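Local coordinates for putative major capsid protein (Cafeteriavirus-dependent mavirus, PDB 6G44), which forms a double jelly-roll subunit of the trimeric building block from which the virophage mavirus probably assembles its capsid shell, at residues C[79-84]-C[240-245]; C[111-116]-C[227-232]; C[338-343]-C[351-356]; C[385-390]-C[425-430]. All blocks are in the same frame, centred on the assembly; numbering follows the deposited sequence.

Interaction 1 (C[79-84]-C[240-245])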
loop_
_atom_site.group_PDB
_atom_site.type_symbol
_atom_site.label_atom_id
_atom_site.label_comp_id
_atom_site.label_asym_id
_atom_site.label_seq_id
_atom_site.Cartn_x
_atom_site.Cartn_y
_atom_site.Cartn_z
ATOM N N PHE C 79 -31.064 3.916 -7.228
ATOM C CA PHE C 79 -31.840 5.009 -7.795
ATOM C C PHE C 79 -31.370 5.285 -9.194
ATOM O O PHE C 79 -30.319 4.787 -9.631
ATOM C CB PHE C 79 -31.686 6.264 -6.940
ATOM C CG PHE C 79 -30.241 6.699 -6.753
ATOM C CD1 PHE C 79 -29.625 7.542 -7.671
ATOM C CD2 PHE C 79 -29.494 6.211 -5.682
ATOM C CE1 PHE C 79 -28.293 7.925 -7.505
ATOM C CE2 PHE C 79 -28.162 6.583 -5.512
ATOM C CZ PHE C 79 -27.574 7.435 -6.429
ATOM N N THR C 80 -32.137 6.115 -9.893
ATOM C CA THR C 80 -31.761 6.638 -11.187
ATOM C C THR C 80 -31.547 8.138 -11.044
ATOM O O THR C 80 -32.370 8.820 -10.448
ATOM C CB THR C 80 -32.848 6.353 -12.251
ATOM O OG1 THR C 80 -33.017 4.939 -12.391
ATOM C CG2 THR C 80 -32.488 6.966 -13.590
ATOM N N ALA C 81 -30.416 8.643 -11.532
ATOM C CA ALA C 81 -30.126 10.071 -11.604
ATOM C C ALA C 81 -30.209 10.528 -13.039
ATOM O O ALA C 81 -29.574 9.933 -13.916
ATOM C CB ALA C 81 -28.739 10.357 -11.056
ATOM N N GLU C 82 -30.975 11.602 -13.272
ATOM C CA GLU C 82 -31.005 12.259 -14.573
ATOM C C GLU C 82 -30.260 13.571 -14.467
ATOM O O GLU C 82 -30.614 14.410 -13.658
ATOM C CB GLU C 82 -32.445 12.527 -15.040
ATOM C CG GLU C 82 -32.478 13.150 -16.435
ATOM C CD GLU C 82 -33.877 13.315 -17.016
ATOM O OE1 GLU C 82 -33.958 13.631 -18.215
ATOM O OE2 GLU C 82 -34.872 13.158 -16.296
ATOM N N ILE C 83 -29.207 13.721 -15.272
ATOM C CA ILE C 83 -28.376 14.918 -15.270
ATOM C C ILE C 83 -28.677 15.698 -16.539
ATOM O O ILE C 83 -28.507 15.169 -17.642
ATOM C CB ILE C 83 -26.859 14.576 -15.252
ATOM C CG1 ILE C 83 -26.561 13.687 -14.045
ATOM C CG2 ILE C 83 -26.061 15.860 -15.295
ATOM C CD1 ILE C 83 -25.179 13.057 -14.067
ATOM N N LYS C 84 -29.117 16.945 -16.348
ATOM C CA LYS C 84 -29.491 17.825 -17.464
ATOM C C LYS C 84 -28.548 19.009 -17.588
ATOM O O LYS C 84 -27.806 19.340 -16.652
ATOM C CB LYS C 84 -30.921 18.344 -17.266
ATOM C CG LYS C 84 -31.956 17.244 -17.120
ATOM C CD LYS C 84 -33.338 17.837 -16.848
ATOM C CE LYS C 84 -34.258 16.832 -16.195
ATOM N NZ LYS C 84 -35.391 17.483 -15.461
ATOM N N ASN C 240 -25.830 15.711 -2.314
ATOM C CA ASN C 240 -25.178 14.805 -1.386
ATOM C C ASN C 240 -24.485 13.632 -2.036
ATOM O O ASN C 240 -23.469 13.169 -1.506
ATOM C CB ASN C 240 -26.153 14.372 -0.305
ATOM C CG ASN C 240 -26.462 15.504 0.650
ATOM O OD1 ASN C 240 -25.662 16.423 0.819
ATOM N ND2 ASN C 240 -27.619 15.440 1.290
ATOM N N MET C 241 -24.965 13.184 -3.174
ATOM C CA MET C 241 -24.510 11.920 -3.793
ATOM C C MET C 241 -23.698 12.063 -5.067
ATOM O O MET C 241 -22.810 11.271 -5.280
ATOM C CB MET C 241 -25.699 10.994 -4.097
ATOM C CG MET C 241 -26.498 10.627 -2.876
ATOM S SD MET C 241 -27.674 9.309 -3.176
ATOM C CE MET C 241 -28.720 10.056 -4.402
ATOM N N ILE C 242 -24.068 12.978 -5.966
ATOM C CA ILE C 242 -23.609 12.994 -7.329
ATOM C C ILE C 242 -22.419 13.926 -7.525
ATOM O O ILE C 242 -22.424 15.070 -7.110
ATOM C CB ILE C 242 -24.781 13.412 -8.272
ATOM C CG1 ILE C 242 -25.981 12.462 -8.073
ATOM C CG2 ILE C 242 -24.339 13.480 -9.733
ATOM C CD1 ILE C 242 -25.756 11.031 -8.541
ATOM N N GLY C 243 -21.386 13.380 -8.147
ATOM C CA GLY C 243 -20.239 14.153 -8.586
ATOM C C GLY C 243 -20.104 14.303 -10.078
ATOM O O GLY C 243 -20.278 13.335 -10.828
ATOM N N ILE C 244 -19.803 15.540 -10.512
ATOM C CA ILE C 244 -19.621 15.881 -11.926
ATOM C C ILE C 244 -18.339 16.687 -12.024
ATOM O O ILE C 244 -18.187 17.687 -11.337
ATOM C CB ILE C 244 -20.822 16.684 -12.511
ATOM C CG1 ILE C 244 -22.131 15.902 -12.313
ATOM C CG2 ILE C 244 -20.567 16.950 -13.977
ATOM C CD1 ILE C 244 -23.390 16.678 -12.649
ATOM N N ALA C 245 -17.410 16.215 -12.858
ATOM C CA ALA C 245 -16.153 16.918 -13.099
ATOM C C ALA C 245 -16.394 18.368 -13.528
ATOM O O ALA C 245 -17.363 18.684 -14.234
ATOM C CB ALA C 245 -15.327 16.208 -14.140
#
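Strand 79-84 and the segment 240-245 share no hydrogen bond and meet only through a single line of apolar side chains. The strand axes stay 10.3 Å apart, with their directions differing by 33°, so side chains alone span the gap. The line starts at F79, whose CG takes the crowded position between the backbone N and the carbonyl carbon (chi1 56°) and sends the ring toward the end of helix 238-241. M241 bends at chi3 (-62°) and lays its methyl over one ring face, CE sitting 3.7 Å from the centroid of the F79 ring as a CH-pi contact. Its sulfur stands obliquely beside the same ring, which makes the pair a Met-aromatic contact. I242 works at the ring edge, its CD1 4.1 Å from F79 CE1. The same methyl also reaches A81, whose CB is 4.0 Å from I242 CD1. Farther along, I83 and I244 meet tip to tip through I83 CG2 and I244 CD1 at 3.8 Å, and I83 CD1 looks more loosely on to I242 CG2. All six touching residues are buried. Strand 74-84 runs between strands 195-205 and 258-273 of its sheet, with F79 also meeting the F200 ring; strand 242-244 pairs with strand 96-98, whose I96 touches I83 and I244 and whose L98 touches I242.

Interaction 2 (C[111-116]-C[227-232])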
loop_
_atom_site.group_PDB
_atom_site.type_symbol
_atom_site.label_atom_id
_atom_site.label_comp_id
_atom_site.label_asym_id
_atom_site.label_seq_id
_atom_site.Cartn_x
_atom_site.Cartn_y
_atom_site.Cartn_z
ATOM N N VAL C 111 -31.478 7.996 14.202
ATOM C CA VAL C 111 -31.822 7.497 15.514
ATOM C C VAL C 111 -31.915 5.983 15.438
ATOM O O VAL C 111 -32.648 5.438 14.618
ATOM C CB VAL C 111 -33.150 8.079 16.047
ATOM C CG1 VAL C 111 -33.449 7.514 17.420
ATOM C CG2 VAL C 111 -33.069 9.597 16.090
ATOM N N ILE C 112 -31.137 5.308 16.276
ATOM C CA ILE C 112 -31.215 3.861 16.399
ATOM C C ILE C 112 -31.820 3.517 17.759
ATOM O O ILE C 112 -31.432 4.089 18.769
ATOM C CB ILE C 112 -29.834 3.197 16.184
ATOM C CG1 ILE C 112 -29.360 3.481 14.751
ATOM C CG2 ILE C 112 -29.924 1.684 16.456
ATOM C CD1 ILE C 112 -27.989 2.910 14.394
ATOM N N ASN C 113 -32.809 2.625 17.741
ATOM C CA ASN C 113 -33.449 2.100 18.946
ATOM C C ASN C 113 -33.084 0.633 19.087
ATOM O O ASN C 113 -33.387 -0.181 18.201
ATOM C CB ASN C 113 -34.962 2.294 18.824
ATOM C CG ASN C 113 -35.729 1.848 20.058
ATOM O OD1 ASN C 113 -35.380 0.877 20.711
ATOM N ND2 ASN C 113 -36.827 2.543 20.341
ATOM N N MET C 114 -32.401 0.307 20.164
ATOM C CA MET C 114 -32.175 -1.079 20.572
ATOM C C MET C 114 -32.870 -1.314 21.917
ATOM O O MET C 114 -32.482 -0.742 22.931
ATOM C CB MET C 114 -30.679 -1.377 20.649
ATOM C CG MET C 114 -30.012 -1.314 19.285
ATOM S SD MET C 114 -28.279 -1.842 19.439
ATOM C CE MET C 114 -27.788 -1.804 17.702
ATOM N N ASN C 115 -33.857 -2.203 21.901
ATOM C CA ASN C 115 -34.598 -2.579 23.141
ATOM C C ASN C 115 -35.077 -1.391 23.981
ATOM O O ASN C 115 -35.014 -1.403 25.223
ATOM C CB ASN C 115 -33.790 -3.598 23.948
ATOM C CG ASN C 115 -33.626 -4.916 23.208
ATOM O OD1 ASN C 115 -34.330 -5.171 22.222
ATOM N ND2 ASN C 115 -32.633 -5.710 23.611
ATOM N N GLY C 116 -35.534 -0.358 23.291
ATOM C CA GLY C 116 -36.026 0.843 23.938
ATOM C C GLY C 116 -35.029 1.959 24.195
ATOM O O GLY C 116 -35.446 3.054 24.558
ATOM N N THR C 227 -36.443 -5.062 20.241
ATOM C CA THR C 227 -36.825 -3.849 19.536
ATOM C C THR C 227 -35.600 -3.401 18.744
ATOM O O THR C 227 -34.514 -3.297 19.317
ATOM C CB THR C 227 -37.241 -2.732 20.501
ATOM O OG1 THR C 227 -38.327 -3.204 21.315
ATOM C CG2 THR C 227 -37.688 -1.494 19.771
ATOM N N PHE C 228 -35.792 -3.159 17.453
ATOM C CA PHE C 228 -34.679 -2.683 16.607
ATOM C C PHE C 228 -35.252 -1.750 15.560
ATOM O O PHE C 228 -35.930 -2.172 14.643
ATOM C CB PHE C 228 -33.944 -3.868 15.989
ATOM C CG PHE C 228 -32.719 -3.497 15.155
ATOM C CD1 PHE C 228 -31.861 -2.447 15.538
ATOM C CD2 PHE C 228 -32.413 -4.230 14.027
ATOM C CE1 PHE C 228 -30.744 -2.132 14.764
ATOM C CE2 PHE C 228 -31.284 -3.913 13.255
ATOM C CZ PHE C 228 -30.459 -2.873 13.643
ATOM N N LYS C 229 -35.022 -0.459 15.748
ATOM C CA LYS C 229 -35.483 0.532 14.777
ATOM C C LYS C 229 -34.306 1.376 14.332
ATOM O O LYS C 229 -33.460 1.721 15.150
ATOM C CB LYS C 229 -36.577 1.458 15.337
ATOM C CG LYS C 229 -37.730 0.710 15.971
ATOM C CD LYS C 229 -38.774 1.683 16.535
ATOM C CE LYS C 229 -39.668 0.987 17.529
ATOM N NZ LYS C 229 -40.743 1.905 17.979
ATOM N N VAL C 230 -34.293 1.701 13.048
ATOM C CA VAL C 230 -33.263 2.586 12.479
ATOM C C VAL C 230 -34.057 3.644 11.728
ATOM O O VAL C 230 -34.700 3.341 10.721
ATOM C CB VAL C 230 -32.281 1.836 11.577
ATOM C CG1 VAL C 230 -31.323 2.792 10.872
ATOM C CG2 VAL C 230 -31.502 0.807 12.404
ATOM N N ILE C 231 -33.977 4.872 12.230
ATOM C CA ILE C 231 -34.771 5.992 11.705
ATOM C C ILE C 231 -33.818 7.010 11.089
ATOM O O ILE C 231 -32.950 7.553 11.799
ATOM C CB ILE C 231 -35.606 6.633 12.818
ATOM C CG1 ILE C 231 -36.509 5.591 13.489
ATOM C CG2 ILE C 231 -36.472 7.775 12.271
ATOM C CD1 ILE C 231 -36.848 5.931 14.928
ATOM N N LEU C 232 -33.993 7.256 9.795
ATOM C CA LEU C 232 -33.056 8.128 9.032
ATOM C C LEU C 232 -33.765 9.384 8.550
ATOM O O LEU C 232 -34.882 9.323 8.026
ATOM C CB LEU C 232 -32.530 7.396 7.814
ATOM C CG LEU C 232 -31.942 6.007 8.052
ATOM C CD1 LEU C 232 -31.568 5.364 6.723
ATOM C CD2 LEU C 232 -30.752 6.084 8.981
#
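Across the antiparallel pair formed by 111-116 and 227-232, side chains divide cleanly between a buried face and a more exposed one. On the buried face, I112 and V230 form a non-hydrogen-bonded pair and lie side by side, with I112 CG1 4.2 Å from V230 CG2. M114 and F228 repeat this parallel arrangement: the methionine, extended beyond CG, brings CE to 4.2 Å from F228 CE1, obliquely to the ring, while I112 CG2 comes at the ring edge. F228 CG is anti to its backbone N (chi1 -177°), which brings CE1 against both partners. The other face carries V111 with I231 and N113 with K229, both hydrogen-bonded pairs; the N113 N to K229 O bond, at 2.8 Å, is nearly straight. N113 crosses T227 obliquely, its OD1 3.4 Å from the T227 methyl CG2. That oxygen also accepts from G116 N, three residues on, at 2.9 Å in the carbonyl plane and on a lone pair: an Asx motif. N115 grips T227 twice, donating from its backbone N to T227 O and accepting from T227 N through OD1, the latter at 2.9 Å. N115 and G116 turn strand 110-114 back into strand 117-121, its partner on one side; strand 222-235 lies on the other and pairs in turn with strand 58-66, continuing the antiparallel sheet.

Interaction 3 (C[338-343]-C[351-356]). With SO4 (sulfate ion), chain B.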
loop_
_atom_site.group_PDB
_atom_site.type_symbol
_atom_site.label_atom_id
_atom_site.label_comp_id
_atom_site.label_asym_id
_atom_site.label_seq_id
_atom_site.Cartn_x
_atom_site.Cartn_y
_atom_site.Cartn_z
ATOM N N MET C 338 -11.947 22.764 11.876
ATOM C CA MET C 338 -12.047 22.961 10.443
ATOM C C MET C 338 -12.797 24.250 10.182
ATOM O O MET C 338 -13.643 24.635 10.990
ATOM C CB MET C 338 -12.685 21.743 9.757
ATOM C CG MET C 338 -14.171 21.574 9.747
ATOM S SD MET C 338 -14.651 20.167 8.663
ATOM C CE MET C 338 -14.391 18.825 9.776
ATOM N N VAL C 339 -12.491 24.895 9.069
ATOM C CA VAL C 339 -13.162 26.116 8.637
ATOM C C VAL C 339 -13.802 25.826 7.290
ATOM O O VAL C 339 -13.091 25.622 6.313
ATOM C CB VAL C 339 -12.166 27.275 8.558
ATOM C CG1 VAL C 339 -12.872 28.545 8.054
ATOM C CG2 VAL C 339 -11.507 27.536 9.903
ATOM N N SER C 340 -15.141 25.795 7.225
ATOM C CA SER C 340 -15.881 25.329 6.050
ATOM C C SER C 340 -16.493 26.496 5.288
ATOM O O SER C 340 -16.997 27.440 5.911
ATOM C CB SER C 340 -17.002 24.348 6.452
ATOM O OG SER C 340 -16.487 23.087 6.865
ATOM N N GLN C 341 -16.473 26.417 3.957
ATOM C CA GLN C 341 -17.229 27.356 3.123
ATOM C C GLN C 341 -18.698 27.053 3.394
ATOM O O GLN C 341 -19.149 25.916 3.231
ATOM C CB GLN C 341 -16.869 27.122 1.660
ATOM C CG GLN C 341 -17.575 28.041 0.676
ATOM C CD GLN C 341 -17.245 27.637 -0.732
ATOM O OE1 GLN C 341 -17.711 26.601 -1.211
ATOM N NE2 GLN C 341 -16.370 28.407 -1.377
ATOM N N GLU C 342 -19.466 28.047 3.847
ATOM C CA GLU C 342 -20.850 27.777 4.252
ATOM C C GLU C 342 -21.768 27.408 3.088
ATOM O O GLU C 342 -22.608 26.523 3.236
ATOM C CB GLU C 342 -21.425 28.939 5.080
ATOM C CG GLU C 342 -20.946 28.882 6.522
ATOM C CD GLU C 342 -21.554 29.940 7.424
ATOM O OE1 GLU C 342 -22.535 29.653 8.130
ATOM O OE2 GLU C 342 -21.027 31.059 7.457
ATOM N N THR C 343 -21.603 28.074 1.953
ATOM C CA THR C 343 -22.489 27.895 0.810
ATOM C C THR C 343 -21.717 27.484 -0.441
ATOM O O THR C 343 -20.961 28.280 -0.999
ATOM C CB THR C 343 -23.280 29.202 0.547
ATOM O OG1 THR C 343 -23.910 29.605 1.769
ATOM C CG2 THR C 343 -24.352 28.992 -0.538
ATOM N N ASP C 351 -16.229 19.520 -1.811
ATOM C CA ASP C 351 -16.429 20.427 -0.667
ATOM C C ASP C 351 -15.196 21.307 -0.455
ATOM O O ASP C 351 -14.064 20.877 -0.662
ATOM C CB ASP C 351 -16.757 19.648 0.618
ATOM C CG ASP C 351 -18.210 19.205 0.702
ATOM O OD1 ASP C 351 -19.071 19.752 0.003
ATOM O OD2 ASP C 351 -18.488 18.369 1.588
ATOM N N GLN C 352 -15.427 22.547 -0.044
ATOM C CA GLN C 352 -14.366 23.510 0.178
ATOM C C GLN C 352 -14.198 23.846 1.655
ATOM O O GLN C 352 -15.156 24.243 2.341
ATOM C CB GLN C 352 -14.688 24.790 -0.574
ATOM C CG GLN C 352 -13.617 25.857 -0.469
ATOM C CD GLN C 352 -12.425 25.516 -1.329
ATOM O OE1 GLN C 352 -12.490 25.651 -2.558
ATOM N NE2 GLN C 352 -11.360 25.034 -0.716
ATOM N N LEU C 353 -12.973 23.692 2.131
ATOM C CA LEU C 353 -12.545 24.154 3.429
ATOM C C LEU C 353 -11.504 25.235 3.192
ATOM O O LEU C 353 -10.958 25.365 2.093
ATOM C CB LEU C 353 -11.923 23.027 4.248
ATOM C CG LEU C 353 -12.731 21.735 4.368
ATOM C CD1 LEU C 353 -11.924 20.659 5.093
ATOM C CD2 LEU C 353 -14.056 21.948 5.101
ATOM N N ALA C 354 -11.301 26.061 4.205
ATOM C CA ALA C 354 -10.221 27.031 4.177
ATOM C C ALA C 354 -8.876 26.360 4.488
ATOM O O ALA C 354 -8.839 25.289 5.120
ATOM C CB ALA C 354 -10.488 28.168 5.169
ATOM N N GLY C 355 -7.786 27.018 4.076
ATOM C CA GLY C 355 -6.430 26.569 4.447
ATOM C C GLY C 355 -6.066 27.215 5.768
ATOM O O GLY C 355 -5.909 28.445 5.821
ATOM N N ILE C 356 -5.927 26.432 6.831
ATOM C CA ILE C 356 -5.601 26.991 8.138
ATOM C C ILE C 356 -4.076 27.152 8.220
ATOM O O ILE C 356 -3.334 26.186 8.071
ATOM C CB ILE C 356 -6.130 26.127 9.294
ATOM C CG1 ILE C 356 -7.659 26.025 9.203
ATOM C CG2 ILE C 356 -5.673 26.694 10.648
ATOM C CD1 ILE C 356 -8.282 25.080 10.188
HETATM S S SO4 B . -22.391 33.161 1.313
HETATM O O1 SO4 B . -20.997 33.296 0.901
HETATM O O2 SO4 B . -22.876 34.424 1.915
HETATM O O3 SO4 B . -22.537 32.081 2.329
HETATM O O4 SO4 B . -23.181 32.806 0.113
HETATM O O HOH W 1 -10.212 24.308 7.449
HETATM O O HOH W 2 -18.121 23.738 -0.537
#
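The segments 338-343 and 351-356 flank a short connection between two sheets of the second jelly roll, within the V20 C-terminal domain. Strand 334-341 belongs to one sheet and strand 355-363 to the other, and the arms touch through a single bridge, S340 with L353. Two hydrogen bonds secure it. A354 N donates to V339 O at 2.8 Å, nearly along the C=O axis, and Q341 N donates to Q352 O at 3.0 Å from above the carbonyl plane. Water adds to each end: one molecule accepts from V339 N and lies 2.9 Å from A354 O, bridging the two, while another links Q341 OE1 to Q352 N. Beyond them, T343 OG1 donates to a sulfate, probably from the crystallisation liquor, that H467 also bonds. The apolar contacts fan out from this bridge. V339 has CG1 anti to the backbone N and 3.8 Å from A354 CB, and its CG2 crosses the end of I356, 4.1 Å from CD1. On the other side M338 lies obliquely across L353, its SD 4.0 Å from L353 CD2; the same methyl abuts S340 OG, which, in one of two conformers, bonds to K128 of helix 123-130. Q341 and Q352 cross obliquely, amide planes 79° apart, and CB and CG of Q352 lie against the Q341 amide, whose NE2 bonds to E460. Q352 in turn bends at chi2 (75°), and its NE2 donates to its own neighbour L353 O at 2.9 Å, on a lone pair and in the carbonyl plane.

Interaction 4 (C[385-390]-C[425-430]). With SO4 (sulfate ion), chain Z.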
loop_
_atom_site.group_PDB
_atom_site.type_symbol
_atom_site.label_atom_id
_atom_site.label_comp_id
_atom_site.label_asym_id
_atom_site.label_seq_id
_atom_site.Cartn_x
_atom_site.Cartn_y
_atom_site.Cartn_z
ATOM N N ASN C 385 -2.200 12.517 14.702
ATOM C CA ASN C 385 -3.494 12.079 15.185
ATOM C C ASN C 385 -4.330 11.465 14.072
ATOM O O ASN C 385 -5.576 11.375 14.181
ATOM C CB ASN C 385 -4.186 13.269 15.853
ATOM C CG ASN C 385 -3.479 13.673 17.111
ATOM O OD1 ASN C 385 -3.145 12.802 17.946
ATOM N ND2 ASN C 385 -3.159 14.981 17.254
ATOM N N GLY C 386 -3.669 11.039 13.000
ATOM C CA GLY C 386 -4.284 10.230 11.963
ATOM C C GLY C 386 -4.613 10.916 10.659
ATOM O O GLY C 386 -5.012 10.224 9.715
ATOM N N TYR C 387 -4.435 12.240 10.539
ATOM C CA TYR C 387 -4.752 12.917 9.280
ATOM C C TYR C 387 -4.064 12.200 8.129
ATOM O O TYR C 387 -2.865 11.977 8.184
ATOM C CB TYR C 387 -4.354 14.383 9.332
ATOM C CG TYR C 387 -4.822 15.140 8.127
ATOM C CD1 TYR C 387 -6.127 15.659 8.061
ATOM C CD2 TYR C 387 -3.971 15.359 7.051
ATOM C CE1 TYR C 387 -6.597 16.314 6.934
ATOM C CE2 TYR C 387 -4.409 16.033 5.928
ATOM C CZ TYR C 387 -5.706 16.543 5.880
ATOM O OH TYR C 387 -6.141 17.229 4.752
ATOM N N ASN C 388 -4.835 11.890 7.090
ATOM C CA ASN C 388 -4.441 10.875 6.092
ATOM C C ASN C 388 -4.304 11.377 4.667
ATOM O O ASN C 388 -4.199 10.568 3.750
ATOM C CB ASN C 388 -5.389 9.664 6.161
ATOM C CG ASN C 388 -6.812 10.020 5.816
ATOM O OD1 ASN C 388 -7.085 11.051 5.193
ATOM N ND2 ASN C 388 -7.759 9.166 6.250
ATOM N N LYS C 389 -4.246 12.687 4.466
ATOM C CA LYS C 389 -4.106 13.281 3.141
ATOM C C LYS C 389 -2.815 14.076 2.990
ATOM O O LYS C 389 -2.182 14.450 3.971
ATOM C CB LYS C 389 -5.295 14.179 2.797
ATOM C CG LYS C 389 -6.635 13.462 2.832
ATOM C CD LYS C 389 -6.685 12.252 1.919
ATOM C CE LYS C 389 -6.608 12.622 0.448
ATOM N NZ LYS C 389 -6.467 11.423 -0.413
ATOM N N ARG C 390 -2.465 14.311 1.733
ATOM C CA ARG C 390 -1.226 15.032 1.356
ATOM C C ARG C 390 -1.246 16.490 1.826
ATOM O O ARG C 390 -2.316 17.089 2.027
ATOM C CB ARG C 390 -1.001 14.969 -0.148
ATOM C CG ARG C 390 -2.050 15.734 -0.947
ATOM C CD ARG C 390 -1.982 15.527 -2.444
ATOM N NE ARG C 390 -2.351 14.163 -2.802
ATOM C CZ ARG C 390 -2.450 13.754 -4.050
ATOM N NH1 ARG C 390 -2.226 14.590 -5.031
ATOM N NH2 ARG C 390 -2.835 12.510 -4.332
ATOM N N VAL C 425 -8.140 20.031 8.051
ATOM C CA VAL C 425 -8.745 19.578 9.309
ATOM C C VAL C 425 -7.607 19.321 10.267
ATOM O O VAL C 425 -6.685 18.575 9.941
ATOM C CB VAL C 425 -9.584 18.292 9.157
ATOM C CG1 VAL C 425 -10.179 17.871 10.488
ATOM C CG2 VAL C 425 -10.702 18.522 8.140
ATOM N N ILE C 426 -7.658 19.953 11.434
ATOM C CA ILE C 426 -6.595 19.791 12.433
ATOM C C ILE C 426 -7.124 18.982 13.613
ATOM O O ILE C 426 -7.983 19.460 14.359
ATOM C CB ILE C 426 -5.977 21.123 12.899
ATOM C CG1 ILE C 426 -5.392 21.887 11.712
ATOM C CG2 ILE C 426 -4.900 20.867 13.957
ATOM C CD1 ILE C 426 -5.089 23.348 12.002
ATOM N N PHE C 427 -6.608 17.782 13.790
ATOM C CA PHE C 427 -6.921 16.918 14.915
ATOM C C PHE C 427 -5.880 17.133 15.990
ATOM O O PHE C 427 -4.670 17.089 15.695
ATOM C CB PHE C 427 -6.921 15.442 14.496
ATOM C CG PHE C 427 -8.014 15.076 13.527
ATOM C CD1 PHE C 427 -9.291 14.780 13.985
ATOM C CD2 PHE C 427 -7.781 14.991 12.144
ATOM C CE1 PHE C 427 -10.290 14.410 13.101
ATOM C CE2 PHE C 427 -8.788 14.602 11.271
ATOM C CZ PHE C 427 -10.057 14.340 11.755
ATOM N N PHE C 428 -6.306 17.420 17.230
ATOM C CA PHE C 428 -5.363 17.535 18.365
ATOM C C PHE C 428 -5.981 16.973 19.637
ATOM O O PHE C 428 -7.209 16.980 19.788
ATOM C CB PHE C 428 -4.865 18.983 18.571
ATOM C CG PHE C 428 -5.892 19.921 19.169
ATOM C CD1 PHE C 428 -5.986 20.085 20.542
ATOM C CD2 PHE C 428 -6.730 20.694 18.352
ATOM C CE1 PHE C 428 -6.944 20.929 21.092
ATOM C CE2 PHE C 428 -7.654 21.557 18.900
ATOM C CZ PHE C 428 -7.770 21.674 20.281
ATOM N N ARG C 429 -5.131 16.416 20.488
ATOM C CA ARG C 429 -5.535 15.802 21.758
ATOM C C ARG C 429 -5.168 16.755 22.900
ATOM O O ARG C 429 -4.266 17.583 22.752
ATOM C CB ARG C 429 -4.772 14.496 21.952
ATOM C CG ARG C 429 -4.995 13.454 20.873
ATOM C CD ARG C 429 -4.126 12.264 21.143
ATOM N NE ARG C 429 -4.225 11.228 20.119
ATOM C CZ ARG C 429 -5.104 10.240 20.107
ATOM N NH1 ARG C 429 -5.983 10.089 21.086
ATOM N NH2 ARG C 429 -5.071 9.342 19.134
ATOM N N PRO C 430 -5.787 16.610 24.067
ATOM C CA PRO C 430 -5.373 17.463 25.196
ATOM C C PRO C 430 -3.886 17.285 25.548
ATOM O O PRO C 430 -3.211 18.257 25.931
ATOM C CB PRO C 430 -6.317 17.039 26.328
ATOM C CG PRO C 430 -6.955 15.796 25.900
ATOM C CD PRO C 430 -6.942 15.757 24.404
HETATM S S SO4 Z . -2.771 11.260 -0.626
HETATM O O1 SO4 Z . -3.322 12.603 -0.552
HETATM O O2 SO4 Z . -2.355 10.961 -1.987
HETATM O O3 SO4 Z . -3.823 10.283 -0.199
HETATM O O4 SO4 Z . -1.620 11.152 0.310
#
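The rings of Y387 and F427 meet edge to edge, Y387 CD1 lying 4.3 Å from F427 CE2, while V425 CG1 rests on one face of the F427 ring, offset toward its rim. Y387 CD1 also comes within 3.5 Å of V425 O, obliquely to the tyrosine ring. This packing follows a Schellman motif: G386, with positive phi, ends helix 375-384, and the chain then turns Y387 on to strand 425-428 of the second jelly roll. N385, just before the glycine, uses both ends of its amide. ND2 donates to F427 O at 3.0 Å from well above that carbonyl plane, and also to D432. OD1 takes a bent bond from R429 NE at 2.9 Å, the amide and guanidinium planes standing 66° apart. Farther on, K389 and R390 hold a sulfate, probably from the crystallisation liquor, which S172 of the second subunit also bonds, placing this loop at a subunit interface. R390 presents its guanidinium edge to the ion: NE donates to sulfate O1 and NH2 to sulfate O2, each at 2.9 Å, and the backbone N of R390, the N-cap of helix 391-394, reaches that same O1.

Followed from the N terminus, the chain opens interaction 1 at 79-84 and then interaction 2 at 111-116. Interaction 2 closes first, at 227-232, and interaction 1 closes at 240-245, where the short helix 238-241 ends, so the second loop is nested inside the first. The two contacts do not touch, yet both reach one antiparallel sheet of the first jelly roll. Interactions 3 and 4 come later, in series, with no loops crossing. Interaction 3 ties the two sheets of the second jelly roll through a short connection; interaction 4 brings an inter-helix loop to strand 425-428, neighbour of strand 334-341. They touch, I356 CG2 packing 3.7 Å from I426 CD1.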